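Local coordinates for protein saframycin Mx1 synthetase B (Legionella pneumophila subsp. pneumophila, PDB 3KXW) that is a member of the ANL superfamily, named a fatty acid AMP ligase, and holds 5'-O-[(S)-(dodecanoyloxy)(hydroxy)phosphoryl]adenosine in its pocket, at residues Arg20-Asn34 with Ile231-Ser244. Numbering follows the deposited sequence.
Sequences RALHSPNKKSCTFLN and IYGGIQAIMMSPFS
Arg20 lays one face of its guanidinium over the peptide between Gly233 and Gly234, with NH2 3.3 Å from Gly233 C, while its edge grips the last turn of helix 220-233. NE and NH2 both donate to Tyr232 O, each 3.0 Å away; the oxygen lies near the guanidinium plane, and the two nitrogens approach from the same face of the carbonyl, NE standing well above its plane. Two bonds to one atom fix the rotation of the group, and Tyr7 adds a cation-pi contact. Gly234, with its positive phi, is the first residue to leave helical geometry and forms a Schellman motif with the last turn, from which the chain leads toward strand 236-239. That strand runs parallel to 28-34, a pairing between segments nearly 200 residues apart that forms the middle of a four-stranded mixed sheet in the AMP-binding domain of this ANL-family protein. Its ladder illustrates parallel register: Ala237 N donates to Ser29 O almost straight (172°), Thr31 N to Ala237 O, Met239 N to Thr31 O and Leu33 N to Met239 O. On the other side of 28-34, Ser29 and Cys30 both face Met41, a classic beta bulge. Selenomethionine Met239 bends at chi3 (-73°), bringing CE back to 3.8 Å from Cys30 CB on the sheet face it shares with Phe32. The side chains of Phe32 and Met239 cross at about a right angle, and the Phe32 ring receives an off-centre CH-pi contact from Met240 CA. On the opposite face Ile238 runs alongside Thr31, its CD1 3.6 Å from Thr31 CB; Thr31 OG1 hydrogen-bonds to Thr40 OG1 and reaches Gln236 NE2 through two waters, one held only weakly by NE2. At the far end, Ser241 OG N-caps helix 242-247 by accepting from Ser244 N, and one water joins Leu33 O to Ser241 N and Ser244 OG.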
loop_
_atom_site.group_PDB
_atom_site.type_symbol
_atom_site.label_atom_id
_atom_site.label_comp_id
_atom_site.label_asym_id
_atom_site.label_seq_id
_atom_site.Cartn_x
_atom_site.Cartn_y
_atom_site.Cartn_z
ATOM N N ARG A 20 -13.435 -1.671 -24.395
ATOM C CA ARG A 20 -13.039 -0.270 -24.397
ATOM C C ARG A 20 -12.142 0.078 -25.582
ATOM O O ARG A 20 -12.259 1.164 -26.139
ATOM C CB ARG A 20 -12.362 0.110 -23.088
ATOM C CG ARG A 20 -13.368 0.195 -21.940
ATOM C CD ARG A 20 -12.863 0.996 -20.754
ATOM N NE ARG A 20 -13.855 1.028 -19.685
ATOM C CZ ARG A 20 -14.928 1.811 -19.639
ATOM N NH1 ARG A 20 -15.209 2.678 -20.615
ATOM N NH2 ARG A 20 -15.740 1.722 -18.595
ATOM N N ALA A 21 -11.223 -0.821 -25.919
ATOM C CA ALA A 21 -10.339 -0.595 -27.071
ATOM C C ALA A 21 -11.085 -0.549 -28.423
ATOM O O ALA A 21 -10.581 0.029 -29.396
ATOM C CB ALA A 21 -9.217 -1.614 -27.096
ATOM N N LEU A 22 -12.272 -1.152 -28.472
ATOM C CA LEU A 22 -13.124 -1.050 -29.669
ATOM C C LEU A 22 -13.987 0.201 -29.679
ATOM O O LEU A 22 -14.177 0.810 -30.732
ATOM C CB LEU A 22 -14.039 -2.266 -29.798
ATOM C CG LEU A 22 -13.381 -3.624 -29.860
ATOM C CD1 LEU A 22 -14.440 -4.663 -30.109
ATOM C CD2 LEU A 22 -12.301 -3.648 -30.963
ATOM N N HIS A 23 -14.541 0.564 -28.521
ATOM C CA HIS A 23 -15.421 1.725 -28.422
ATOM C C HIS A 23 -14.623 3.021 -28.460
ATOM O O HIS A 23 -15.089 4.035 -28.991
ATOM C CB HIS A 23 -16.212 1.729 -27.106
ATOM C CG HIS A 23 -17.407 0.825 -27.089
ATOM N ND1 HIS A 23 -17.350 -0.504 -27.452
ATOM C CD2 HIS A 23 -18.679 1.046 -26.681
ATOM C CE1 HIS A 23 -18.542 -1.054 -27.304
ATOM N NE2 HIS A 23 -19.367 -0.135 -26.838
ATOM N N SER A 24 -13.439 3.006 -27.859
ATOM C CA SER A 24 -12.667 4.244 -27.728
ATOM C C SER A 24 -11.167 3.972 -27.797
ATOM O O SER A 24 -10.447 4.156 -26.818
ATOM C CB SER A 24 -13.028 4.960 -26.425
ATOM O OG SER A 24 -12.658 4.180 -25.301
ATOM N N PRO A 25 -10.694 3.546 -28.971
ATOM C CA PRO A 25 -9.301 3.131 -29.161
ATOM C C PRO A 25 -8.340 4.230 -28.766
ATOM O O PRO A 25 -7.297 3.919 -28.196
ATOM C CB PRO A 25 -9.180 2.908 -30.676
ATOM C CG PRO A 25 -10.526 3.265 -31.277
ATOM C CD PRO A 25 -11.516 3.409 -30.186
ATOM N N ASN A 26 -8.660 5.487 -29.073
ATOM C CA ASN A 26 -7.713 6.581 -28.812
ATOM C C ASN A 26 -7.863 7.285 -27.468
ATOM O O ASN A 26 -7.149 8.251 -27.201
ATOM C CB ASN A 26 -7.730 7.623 -29.939
ATOM C CG ASN A 26 -7.204 7.069 -31.264
ATOM O OD1 ASN A 26 -6.407 6.126 -31.299
ATOM N ND2 ASN A 26 -7.658 7.666 -32.368
ATOM N N LYS A 27 -8.781 6.812 -26.636
ATOM C CA LYS A 27 -8.942 7.358 -25.292
ATOM C C LYS A 27 -7.680 7.071 -24.470
ATOM O O LYS A 27 -7.229 5.928 -24.375
ATOM C CB LYS A 27 -10.180 6.780 -24.596
ATOM C CG LYS A 27 -10.524 7.418 -23.236
ATOM C CD LYS A 27 -11.711 6.733 -22.538
ATOM C CE LYS A 27 -13.037 7.167 -23.133
ATOM N NZ LYS A 27 -14.237 6.475 -22.533
ATOM N N LYS A 28 -7.117 8.116 -23.885
ATOM C CA LYS A 28 -5.953 7.971 -23.011
ATOM C C LYS A 28 -6.310 7.119 -21.809
ATOM O O LYS A 28 -7.318 7.345 -21.164
ATOM C CB LYS A 28 -5.497 9.333 -22.476
ATOM C CG LYS A 28 -5.161 10.359 -23.527
ATOM C CD LYS A 28 -4.733 11.697 -22.874
ATOM C CE LYS A 28 -4.343 12.724 -23.921
ATOM N NZ LYS A 28 -3.398 12.103 -24.901
ATOM N N SER A 29 -5.464 6.159 -21.478
ATOM C CA SER A 29 -5.700 5.364 -20.284
ATOM C C SER A 29 -4.673 5.654 -19.189
ATOM O O SER A 29 -5.010 6.178 -18.126
ATOM C CB SER A 29 -5.684 3.870 -20.653
ATOM O OG SER A 29 -5.785 3.068 -19.505
ATOM N N CYS A 30 -3.415 5.329 -19.457
ATOM C CA CYS A 30 -2.381 5.400 -18.430
ATOM C C CYS A 30 -1.262 6.330 -18.844
ATOM O O CYS A 30 -0.767 6.253 -19.970
ATOM C CB CYS A 30 -1.795 4.002 -18.176
ATOM S SG CYS A 30 -2.941 2.892 -17.308
ATOM N N THR A 31 -0.863 7.199 -17.926
ATOM C CA THR A 31 0.262 8.085 -18.141
ATOM C C THR A 31 1.249 7.894 -16.999
ATOM O O THR A 31 0.870 7.959 -15.816
ATOM C CB THR A 31 -0.163 9.578 -18.186
ATOM O OG1 THR A 31 -1.020 9.823 -19.318
ATOM C CG2 THR A 31 1.072 10.508 -18.266
ATOM N N PHE A 32 2.509 7.681 -17.348
ATOM C CA PHE A 32 3.563 7.572 -16.331
ATOM C C PHE A 32 4.593 8.709 -16.493
ATOM O O PHE A 32 5.009 9.031 -17.611
ATOM C CB PHE A 32 4.217 6.182 -16.368
ATOM C CG PHE A 32 5.036 5.879 -15.158
ATOM C CD1 PHE A 32 4.430 5.410 -13.998
ATOM C CD2 PHE A 32 6.406 6.105 -15.159
ATOM C CE1 PHE A 32 5.182 5.150 -12.864
ATOM C CE2 PHE A 32 7.167 5.853 -14.033
ATOM C CZ PHE A 32 6.552 5.371 -12.883
ATOM N N LEU A 33 4.990 9.298 -15.372
ATOM C CA LEU A 33 5.813 10.487 -15.364
ATOM C C LEU A 33 7.115 10.144 -14.686
ATOM O O LEU A 33 7.111 9.504 -13.637
ATOM C CB LEU A 33 5.120 11.618 -14.595
ATOM C CG LEU A 33 3.694 12.009 -14.984
ATOM C CD1 LEU A 33 3.133 13.065 -14.033
ATOM C CD2 LEU A 33 3.621 12.502 -16.421
ATOM N N ASN A 34 8.227 10.519 -15.313
ATOM C CA ASN A 34 9.516 10.466 -14.639
ATOM C C ASN A 34 10.196 11.806 -14.835
ATOM O O ASN A 34 10.579 12.139 -15.947
ATOM C CB ASN A 34 10.393 9.343 -15.196
ATOM C CG ASN A 34 11.619 9.082 -14.325
ATOM O OD1 ASN A 34 11.723 9.593 -13.208
ATOM N ND2 ASN A 34 12.540 8.276 -14.826
ATOM N N ILE A 231 -8.602 1.773 -15.354
ATOM C CA ILE A 231 -8.673 0.996 -16.593
ATOM C C ILE A 231 -10.085 0.411 -16.802
ATOM O O ILE A 231 -10.684 0.552 -17.876
ATOM C CB ILE A 231 -7.565 -0.097 -16.622
ATOM C CG1 ILE A 231 -6.201 0.590 -16.751
ATOM C CG2 ILE A 231 -7.779 -1.073 -17.801
ATOM C CD1 ILE A 231 -4.998 -0.350 -16.655
ATOM N N TYR A 232 -10.617 -0.220 -15.760
ATOM C CA TYR A 232 -11.989 -0.727 -15.749
ATOM C C TYR A 232 -13.044 0.352 -16.041
ATOM O O TYR A 232 -14.012 0.127 -16.779
ATOM C CB TYR A 232 -12.237 -1.349 -14.373
ATOM C CG TYR A 232 -13.680 -1.684 -14.048
ATOM C CD1 TYR A 232 -14.276 -2.825 -14.569
ATOM C CD2 TYR A 232 -14.429 -0.884 -13.200
ATOM C CE1 TYR A 232 -15.584 -3.155 -14.250
ATOM C CE2 TYR A 232 -15.734 -1.208 -12.869
ATOM C CZ TYR A 232 -16.297 -2.340 -13.397
ATOM O OH TYR A 232 -17.585 -2.661 -13.081
ATOM N N GLY A 233 -12.887 1.525 -15.441
ATOM C CA GLY A 233 -13.914 2.556 -15.529
ATOM C C GLY A 233 -13.771 3.581 -16.657
ATOM O O GLY A 233 -14.575 4.504 -16.757
ATOM N N GLY A 234 -12.751 3.444 -17.501
ATOM C CA GLY A 234 -12.588 4.369 -18.621
ATOM C C GLY A 234 -11.990 5.720 -18.246
ATOM O O GLY A 234 -12.223 6.736 -18.912
ATOM N N ILE A 235 -11.205 5.724 -17.173
ATOM C CA ILE A 235 -10.758 6.951 -16.520
ATOM C C ILE A 235 -9.258 7.053 -16.565
ATOM O O ILE A 235 -8.562 6.046 -16.382
ATOM C CB ILE A 235 -11.108 6.908 -15.012
ATOM C CG1 ILE A 235 -12.618 6.940 -14.804
ATOM C CG2 ILE A 235 -10.409 8.055 -14.237
ATOM C CD1 ILE A 235 -13.302 7.995 -15.561
ATOM N N GLN A 236 -8.732 8.255 -16.756
ATOM C CA GLN A 236 -7.270 8.402 -16.819
ATOM C C GLN A 236 -6.580 8.094 -15.486
ATOM O O GLN A 236 -7.050 8.517 -14.423
ATOM C CB GLN A 236 -6.878 9.809 -17.253
ATOM C CG GLN A 236 -7.051 10.104 -18.734
ATOM C CD GLN A 236 -6.353 11.389 -19.115
ATOM O OE1 GLN A 236 -6.981 12.446 -19.246
ATOM N NE2 GLN A 236 -5.049 11.304 -19.294
ATOM N N ALA A 237 -5.470 7.355 -15.553
ATOM C CA ALA A 237 -4.597 7.146 -14.402
ATOM C C ALA A 237 -3.289 7.869 -14.706
ATOM O O ALA A 237 -2.650 7.598 -15.734
ATOM C CB ALA A 237 -4.347 5.634 -14.181
ATOM N N ILE A 238 -2.904 8.819 -13.860
ATOM C CA ILE A 238 -1.646 9.532 -14.070
ATOM C C ILE A 238 -0.719 9.194 -12.925
ATOM O O ILE A 238 -1.115 9.330 -11.767
ATOM C CB ILE A 238 -1.846 11.088 -14.067
ATOM C CG1 ILE A 238 -3.008 11.490 -14.978
ATOM C CG2 ILE A 238 -0.516 11.804 -14.420
ATOM C CD1 ILE A 238 -2.754 11.333 -16.388
HETATM N N MSE A 239 0.500 8.744 -13.223
HETATM C CA MSE A 239 1.310 8.113 -12.184
HETATM C C MSE A 239 2.789 8.518 -12.164
HETATM O O MSE A 239 3.357 8.922 -13.168
HETATM C CB MSE A 239 1.229 6.592 -12.322
HETATM C CG MSE A 239 -0.168 6.027 -12.102
HETATM SE SE MSE A 239 -0.245 4.236 -12.926
HETATM C CE MSE A 239 -0.272 4.811 -14.820
HETATM N N MSE A 240 3.395 8.379 -10.996
HETATM C CA MSE A 240 4.838 8.399 -10.885
HETATM C C MSE A 240 5.238 7.364 -9.839
HETATM O O MSE A 240 4.374 6.752 -9.184
HETATM C CB MSE A 240 5.329 9.785 -10.472
HETATM C CG MSE A 240 4.954 10.173 -9.053
HETATM SE SE MSE A 240 5.541 12.007 -8.650
HETATM C CE MSE A 240 4.820 12.125 -6.841
ATOM N N SER A 241 6.540 7.175 -9.660
ATOM C CA SER A 241 7.020 6.178 -8.708
ATOM C C SER A 241 7.050 6.691 -7.262
ATOM O O SER A 241 7.143 7.888 -7.019
ATOM C CB SER A 241 8.421 5.723 -9.097
ATOM O OG SER A 241 9.347 6.778 -8.898
ATOM N N PRO A 242 7.011 5.780 -6.296
ATOM C CA PRO A 242 7.125 6.232 -4.908
ATOM C C PRO A 242 8.464 6.909 -4.670
ATOM O O PRO A 242 8.532 7.846 -3.871
ATOM C CB PRO A 242 7.031 4.928 -4.104
ATOM C CG PRO A 242 6.250 4.027 -4.972
ATOM C CD PRO A 242 6.728 4.336 -6.374
ATOM N N PHE A 243 9.510 6.445 -5.359
ATOM C CA PHE A 243 10.824 7.095 -5.248
ATOM C C PHE A 243 10.726 8.594 -5.573
ATOM O O PHE A 243 11.279 9.438 -4.868
ATOM C CB PHE A 243 11.838 6.392 -6.167
ATOM C CG PHE A 243 13.178 7.078 -6.237
ATOM C CD1 PHE A 243 14.150 6.830 -5.285
ATOM C CD2 PHE A 243 13.453 7.980 -7.250
ATOM C CE1 PHE A 243 15.398 7.473 -5.344
ATOM C CE2 PHE A 243 14.694 8.617 -7.319
ATOM C CZ PHE A 243 15.658 8.363 -6.362
ATOM N N SER A 244 10.002 8.921 -6.635
ATOM C CA SER A 244 9.816 10.315 -7.048
ATOM C C SER A 244 9.110 11.119 -5.965
ATOM O O SER A 244 9.484 12.255 -5.663
ATOM C CB SER A 244 9.031 10.379 -8.372
ATOM O OG SER A 244 9.859 9.945 -9.436
HETATM O O HOH W 1 -9.785 8.463 -19.876
HETATM O O HOH W 2 -7.923 4.059 -18.234
HETATM O O HOH W 3 -3.503 8.980 -19.036
HETATM O O HOH W 4 -2.059 12.248 -19.815
HETATM O O HOH W 5 8.447 8.417 -11.505
HETATM O O HOH W 6 12.943 9.306 -10.543
#